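Local coordinates for protein thioredoxin peroxidase 2 (Plasmodium falciparum, PDB 2C0D) that probably reduces hydrogen peroxide and organic hydroperoxides to water and alcohols, as a mitochondrial thiol peroxidase of the thioredoxin-dependent 2-Cys peroxiredoxin family, at residues F70-P73 / T74-I77; K84-N88 / K89-L93; S100-S103 / H104-K108. All coordinates share one frame; numbering follows the deposited sequence.

Contact 1. Residues F70-P73 / T74-I77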
# COMPACT_ATOMS: atom_id res chain seq x y z
N PHE B 70 8.83 -17.13 -6.83
CA PHE B 70 8.62 -15.69 -6.60
C PHE B 70 9.80 -14.86 -6.07
O PHE B 70 9.67 -13.64 -5.88
CB PHE B 70 7.41 -15.50 -5.68
CG PHE B 70 6.12 -15.94 -6.30
CD1 PHE B 70 5.57 -15.24 -7.39
CD2 PHE B 70 5.46 -17.05 -5.82
CE1 PHE B 70 4.36 -15.64 -7.96
CE2 PHE B 70 4.23 -17.46 -6.39
CZ PHE B 70 3.70 -16.75 -7.46
N VAL B 71 10.94 -15.51 -5.84
CA VAL B 71 12.09 -14.78 -5.31
C VAL B 71 12.56 -13.65 -6.26
O VAL B 71 12.60 -13.83 -7.49
CB VAL B 71 13.28 -15.74 -4.99
CG1 VAL B 71 13.77 -16.48 -6.31
CG2 VAL B 71 14.39 -14.99 -4.26
N CYS B 72 12.89 -12.50 -5.67
CA CYS B 72 13.20 -11.28 -6.43
C CYS B 72 14.44 -10.59 -5.82
O CYS B 72 14.33 -9.66 -4.99
CB CYS B 72 11.97 -10.39 -6.46
SG CYS B 72 12.25 -8.82 -7.28
N PRO B 73 15.64 -11.06 -6.18
CA PRO B 73 16.85 -10.46 -5.61
C PRO B 73 17.00 -9.01 -6.06
O PRO B 73 17.52 -8.19 -5.30
CB PRO B 73 17.99 -11.31 -6.17
CG PRO B 73 17.42 -12.10 -7.29
CD PRO B 73 15.92 -12.16 -7.13
N THR B 74 16.52 -8.69 -7.25
CA THR B 74 16.72 -7.36 -7.82
C THR B 74 16.19 -6.25 -6.90
O THR B 74 16.81 -5.19 -6.76
CB THR B 74 16.11 -7.26 -9.24
OG1 THR B 74 16.56 -8.36 -10.04
CG2 THR B 74 16.49 -5.95 -9.93
N GLU B 75 15.05 -6.49 -6.24
CA GLU B 75 14.49 -5.41 -5.41
C GLU B 75 15.36 -5.17 -4.19
O GLU B 75 15.56 -4.05 -3.78
CB GLU B 75 13.01 -5.66 -5.04
CG GLU B 75 12.76 -6.83 -4.11
CD GLU B 75 11.32 -6.89 -3.60
OE1 GLU B 75 10.47 -6.02 -3.99
OE2 GLU B 75 11.01 -7.84 -2.86
N ILE B 76 15.90 -6.24 -3.60
CA ILE B 76 16.77 -6.13 -2.47
C ILE B 76 18.05 -5.40 -2.86
O ILE B 76 18.55 -4.55 -2.11
CB ILE B 76 17.12 -7.56 -1.91
CG1 ILE B 76 15.86 -8.32 -1.46
CG2 ILE B 76 18.14 -7.45 -0.75
CD1 ILE B 76 15.07 -7.55 -0.42
N ILE B 77 18.58 -5.75 -4.02
CA ILE B 77 19.79 -5.09 -4.53
C ILE B 77 19.56 -3.58 -4.67
O ILE B 77 20.41 -2.79 -4.29
CB ILE B 77 20.23 -5.75 -5.86
CG1 ILE B 77 20.76 -7.17 -5.53
CG2 ILE B 77 21.35 -4.94 -6.47
CD1 ILE B 77 20.82 -8.09 -6.78
O HOH W 1 12.88 -9.73 -2.43
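With its first torsion at 177°, C72 turns SG away from its own backbone N and alongside its carbonyl carbon, while E75, at 68°, wedges CG between its N and carbonyl carbon. These two settings fold the E75 side chain back over C72: SG lies 3.8 Å from E75 CG, and C72 O lies 3.4 Å from the same methylene. From there the glutamate runs out extended, past the cysteine. One water bridges the two residues, donating to C72 O (2.9 Å) and to E75 OE2 (2.7 Å). C72 O also receives a long, weak bond from E75 N, so two polar partners reach this carbonyl where the chain enters the helix. E75 OE2 forms salt bridges with R147 and R170, which hold the end of the side chain in place. The carbonyl of P73 takes an i to i+4 bond: I77 N donates to P73 O at 3.0 Å and 166°. CG1 of I77 rests 3.4 Å from P73 O, and its tip, CD1, reaches back to P73 CB at 4.3 Å, a loose apolar touch between residues four apart. I76 turns elsewhere, packing on W107, which P73 and V71 also meet. C72 is disulfide-bonded to C192 of the second subunit, whose cysteine also packs on T74. C72, by prediction the residue that passes through a sulfenic acid, thus sits in loop conformation just before helix 73-81. A cysteine at the start of this helix, with a glutamate held by arginines beside it and a disulfide to the second subunit, is characteristic of the peroxidatic site of a typical 2-Cys peroxiredoxin, here in its disulfide form.

Contact 2. Residues K84-N88 / K89-L93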
# COMPACT_ATOMS: atom_id res chain seq x y z
N LYS B 84 21.82 4.42 2.05
CA LYS B 84 22.17 5.66 2.74
C LYS B 84 21.02 6.69 2.74
O LYS B 84 20.94 7.52 3.64
CB LYS B 84 23.49 6.26 2.19
CG LYS B 84 24.69 5.29 2.35
CD LYS B 84 24.99 4.96 3.80
CE LYS B 84 25.92 3.75 3.91
NZ LYS B 84 26.43 3.63 5.29
N ASP B 85 20.13 6.61 1.75
CA ASP B 85 18.90 7.44 1.75
C ASP B 85 17.98 7.08 2.93
O ASP B 85 17.38 7.97 3.57
CB ASP B 85 18.16 7.30 0.45
CG ASP B 85 18.95 7.90 -0.72
OD1 ASP B 85 19.41 9.07 -0.61
OD2 ASP B 85 19.12 7.20 -1.74
N PHE B 86 17.85 5.79 3.23
CA PHE B 86 17.15 5.39 4.46
C PHE B 86 17.86 5.90 5.70
O PHE B 86 17.21 6.46 6.59
CB PHE B 86 16.94 3.85 4.56
CG PHE B 86 16.00 3.31 3.52
CD1 PHE B 86 14.64 3.15 3.81
CD2 PHE B 86 16.45 2.93 2.26
CE1 PHE B 86 13.75 2.65 2.84
CE2 PHE B 86 15.54 2.41 1.27
CZ PHE B 86 14.17 2.28 1.58
N GLU B 87 19.18 5.74 5.76
CA GLU B 87 19.95 6.26 6.88
C GLU B 87 19.80 7.78 7.08
O GLU B 87 19.61 8.25 8.22
CB GLU B 87 21.42 5.88 6.72
CG GLU B 87 21.64 4.37 6.87
CD GLU B 87 23.11 4.01 6.92
OE1 GLU B 87 23.92 4.85 7.38
OE2 GLU B 87 23.45 2.87 6.50
N ASN B 88 19.80 8.52 5.98
CA ASN B 88 19.67 9.99 6.03
C ASN B 88 18.32 10.40 6.63
O ASN B 88 18.20 11.45 7.24
CB ASN B 88 19.78 10.60 4.64
CG ASN B 88 21.20 10.50 4.06
OD1 ASN B 88 22.17 10.30 4.79
ND2 ASN B 88 21.30 10.57 2.73
N LYS B 89 17.32 9.55 6.43
CA LYS B 89 15.98 9.80 6.95
C LYS B 89 15.71 9.17 8.34
O LYS B 89 14.57 9.22 8.83
CB LYS B 89 14.94 9.34 5.92
CG LYS B 89 15.08 10.07 4.59
CD LYS B 89 14.12 9.51 3.54
CE LYS B 89 14.57 9.84 2.11
NZ LYS B 89 14.54 11.31 1.82
N ASN B 90 16.75 8.61 8.97
CA ASN B 90 16.63 7.98 10.27
C ASN B 90 15.64 6.80 10.22
O ASN B 90 14.81 6.65 11.11
CB ASN B 90 16.18 8.99 11.33
CG ASN B 90 16.46 8.52 12.74
OD1 ASN B 90 17.34 7.66 12.95
ND2 ASN B 90 15.73 9.06 13.71
N VAL B 91 15.74 5.98 9.17
CA VAL B 91 14.88 4.81 9.00
C VAL B 91 15.73 3.54 9.07
O VAL B 91 16.70 3.39 8.31
CB VAL B 91 14.14 4.82 7.63
CG1 VAL B 91 13.24 3.54 7.49
CG2 VAL B 91 13.31 6.08 7.48
N GLU B 92 15.36 2.62 9.97
CA GLU B 92 15.94 1.28 9.98
C GLU B 92 15.21 0.39 8.96
O GLU B 92 13.99 0.15 9.11
CB GLU B 92 15.81 0.68 11.39
CG GLU B 92 16.54 -0.70 11.53
CD GLU B 92 18.04 -0.61 11.83
OE1 GLU B 92 18.54 0.50 12.17
OE2 GLU B 92 18.74 -1.68 11.75
N LEU B 93 15.93 -0.09 7.94
CA LEU B 93 15.33 -1.02 6.96
C LEU B 93 15.50 -2.46 7.46
O LEU B 93 16.64 -2.91 7.74
CB LEU B 93 16.00 -0.87 5.59
CG LEU B 93 15.46 -1.77 4.47
CD1 LEU B 93 13.95 -1.50 4.21
CD2 LEU B 93 16.32 -1.56 3.18
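The F86 ring meets V91 at its edge and L93 over one face. CG1 of V91 lies in the ring plane, 4.0 Å from F86 CD1, where the two side chains cross obliquely. L93 puts CD2 above the face, and its other methyl, CD1, stands 4.4 Å from F86 CE1. K89 lays its chain along the end of the helix: CG passes 3.3 Å from D85 O. The chain then bends at its last torsion to carry NZ to a salt bridge with D180 on helix 172-188, the helix that also packs on F86 and D85. The backbone between helix and strand closes a Schellman motif, with N90, at positive phi, as the C-prime residue. V91 N donates to F86 O (3.0 Å) and N90 N to E87 O (3.0 Å). K89 N donates to D85 O (3.3 Å) and only weakly to F86 O. The chemistry thus divides: backbone bonds satisfy carbonyls at the helix end, while apolar contacts hold the buried ring against the emerging strand 91-97.

Contact 3. Residues S100-S103 / H104-K108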
# COMPACT_ATOMS: atom_id res chain seq x y z
N SER B 100 15.37 -19.35 7.28
CA SER B 100 16.31 -19.35 8.42
C SER B 100 17.49 -18.38 8.24
O SER B 100 17.74 -17.87 7.13
CB SER B 100 16.90 -20.77 8.56
OG SER B 100 17.68 -21.08 7.40
N VAL B 101 18.23 -18.16 9.33
CA VAL B 101 19.43 -17.30 9.27
C VAL B 101 20.42 -17.88 8.25
O VAL B 101 21.00 -17.14 7.48
CB VAL B 101 20.06 -17.10 10.66
CG1 VAL B 101 21.33 -16.26 10.55
CG2 VAL B 101 19.03 -16.37 11.56
N TYR B 102 20.56 -19.22 8.23
CA TYR B 102 21.45 -19.87 7.25
C TYR B 102 21.01 -19.50 5.82
O TYR B 102 21.82 -19.12 4.99
CB TYR B 102 21.40 -21.41 7.37
CG TYR B 102 22.28 -22.02 6.34
CD1 TYR B 102 23.65 -22.22 6.63
CD2 TYR B 102 21.79 -22.39 5.09
CE1 TYR B 102 24.50 -22.78 5.67
CE2 TYR B 102 22.63 -22.96 4.12
CZ TYR B 102 23.99 -23.12 4.43
OH TYR B 102 24.83 -23.67 3.49
N SER B 103 19.70 -19.59 5.56
CA SER B 103 19.17 -19.28 4.21
C SER B 103 19.53 -17.83 3.79
O SER B 103 19.91 -17.59 2.64
CB SER B 103 17.64 -19.49 4.17
OG SER B 103 17.35 -20.91 4.21
N HIS B 104 19.37 -16.87 4.71
CA HIS B 104 19.75 -15.47 4.41
C HIS B 104 21.25 -15.30 4.15
O HIS B 104 21.63 -14.62 3.21
CB HIS B 104 19.33 -14.56 5.54
CG HIS B 104 17.84 -14.36 5.61
ND1 HIS B 104 17.05 -14.28 4.48
CD2 HIS B 104 17.02 -14.19 6.66
CE1 HIS B 104 15.79 -14.07 4.84
NE2 HIS B 104 15.75 -14.01 6.16
N LEU B 105 22.07 -15.94 4.98
CA LEU B 105 23.52 -15.86 4.79
C LEU B 105 23.88 -16.42 3.39
O LEU B 105 24.67 -15.84 2.67
CB LEU B 105 24.25 -16.63 5.89
CG LEU B 105 25.79 -16.63 5.70
CD1 LEU B 105 26.33 -15.17 5.65
CD2 LEU B 105 26.36 -17.50 6.85
N ALA B 106 23.31 -17.57 3.04
CA ALA B 106 23.54 -18.18 1.71
C ALA B 106 23.14 -17.23 0.57
O ALA B 106 23.85 -17.13 -0.45
CB ALA B 106 22.78 -19.48 1.61
N TRP B 107 22.04 -16.50 0.75
CA TRP B 107 21.57 -15.55 -0.28
C TRP B 107 22.56 -14.38 -0.42
O TRP B 107 22.85 -13.90 -1.55
CB TRP B 107 20.18 -15.05 0.09
CG TRP B 107 19.37 -14.57 -1.10
CD1 TRP B 107 19.48 -14.94 -2.41
CD2 TRP B 107 18.24 -13.71 -1.01
NE1 TRP B 107 18.48 -14.33 -3.16
CE2 TRP B 107 17.71 -13.57 -2.32
CE3 TRP B 107 17.63 -13.03 0.04
CZ2 TRP B 107 16.60 -12.76 -2.60
CZ3 TRP B 107 16.50 -12.18 -0.25
CH2 TRP B 107 16.02 -12.09 -1.56
N LYS B 108 23.09 -13.91 0.71
CA LYS B 108 24.07 -12.82 0.72
C LYS B 108 25.39 -13.25 0.08
O LYS B 108 26.03 -12.47 -0.64
CB LYS B 108 24.34 -12.32 2.12
CG LYS B 108 23.13 -11.57 2.71
CD LYS B 108 23.37 -11.07 4.14
CE LYS B 108 24.25 -9.85 4.14
NZ LYS B 108 24.57 -9.42 5.57
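The amide of A106 donates to Y102 O over 2.9 Å at 170°, almost straight. In the same pair, A106 CB stands 4.3 Å from Y102 CE2, an oblique touch between methyl and ring one helical turn apart. The neighbouring bonds repeat the pattern: L105 N donates to V101 O at 3.0 Å, and H104 N to S100 O at 3.1 Å. W107 N donates to S103 O at 3.0 Å. Ahead of the first turn S100 is the N-cap: its OG accepts from S103 N (3.1 Å, 160°), filling a bonding place that no preceding helical carbonyl could serve. S100 O, already bonded to H104 N, also has CG and CD2 of H104 beside it, both at 3.8 Å, with the imidazole set obliquely to it. The first torsion of H104, -72°, brings CG beside its backbone N and so sends the ring back along the first turn; NE2 then makes a weak hydrogen bond with V125 O on strand 123-126. W107 instead swings its indole away from the turn to meet the ring of Y64, with NE1 weakly bonded to G115 O. V101 and L105 rest on L39 of strand 35-39. This serine-capped helix, one flank on the sheet, is the connecting helix of the beta-alpha-beta crossover formed by strand 91-97, helix 101-109 and strand 123-126, in the thioredoxin-like fold of peroxiredoxins.

How the contacts relate
The three contacts follow one another along the chain within one AhpC/TSA family region. Contacts 1 and 3 meet directly, although their centres are about 14 Å apart: W107 of contact 3 packs through CZ2 on V71 CG2 (3.6 Å) and through CH2 on I76 CG1 (3.8 Å). The indole side chain lies about 6 Å from that of C72, the predicted peroxidatic cysteine, so contact 3 borders the region of the predicted active site. Contact 2 stands apart, its centre about 20 Å from that of contact 1 and about 23 Å from that of contact 3. Its link is through the chain: helix 83-88 succeeds helix 73-81, and strand 91-97 leads on to helix 101-109.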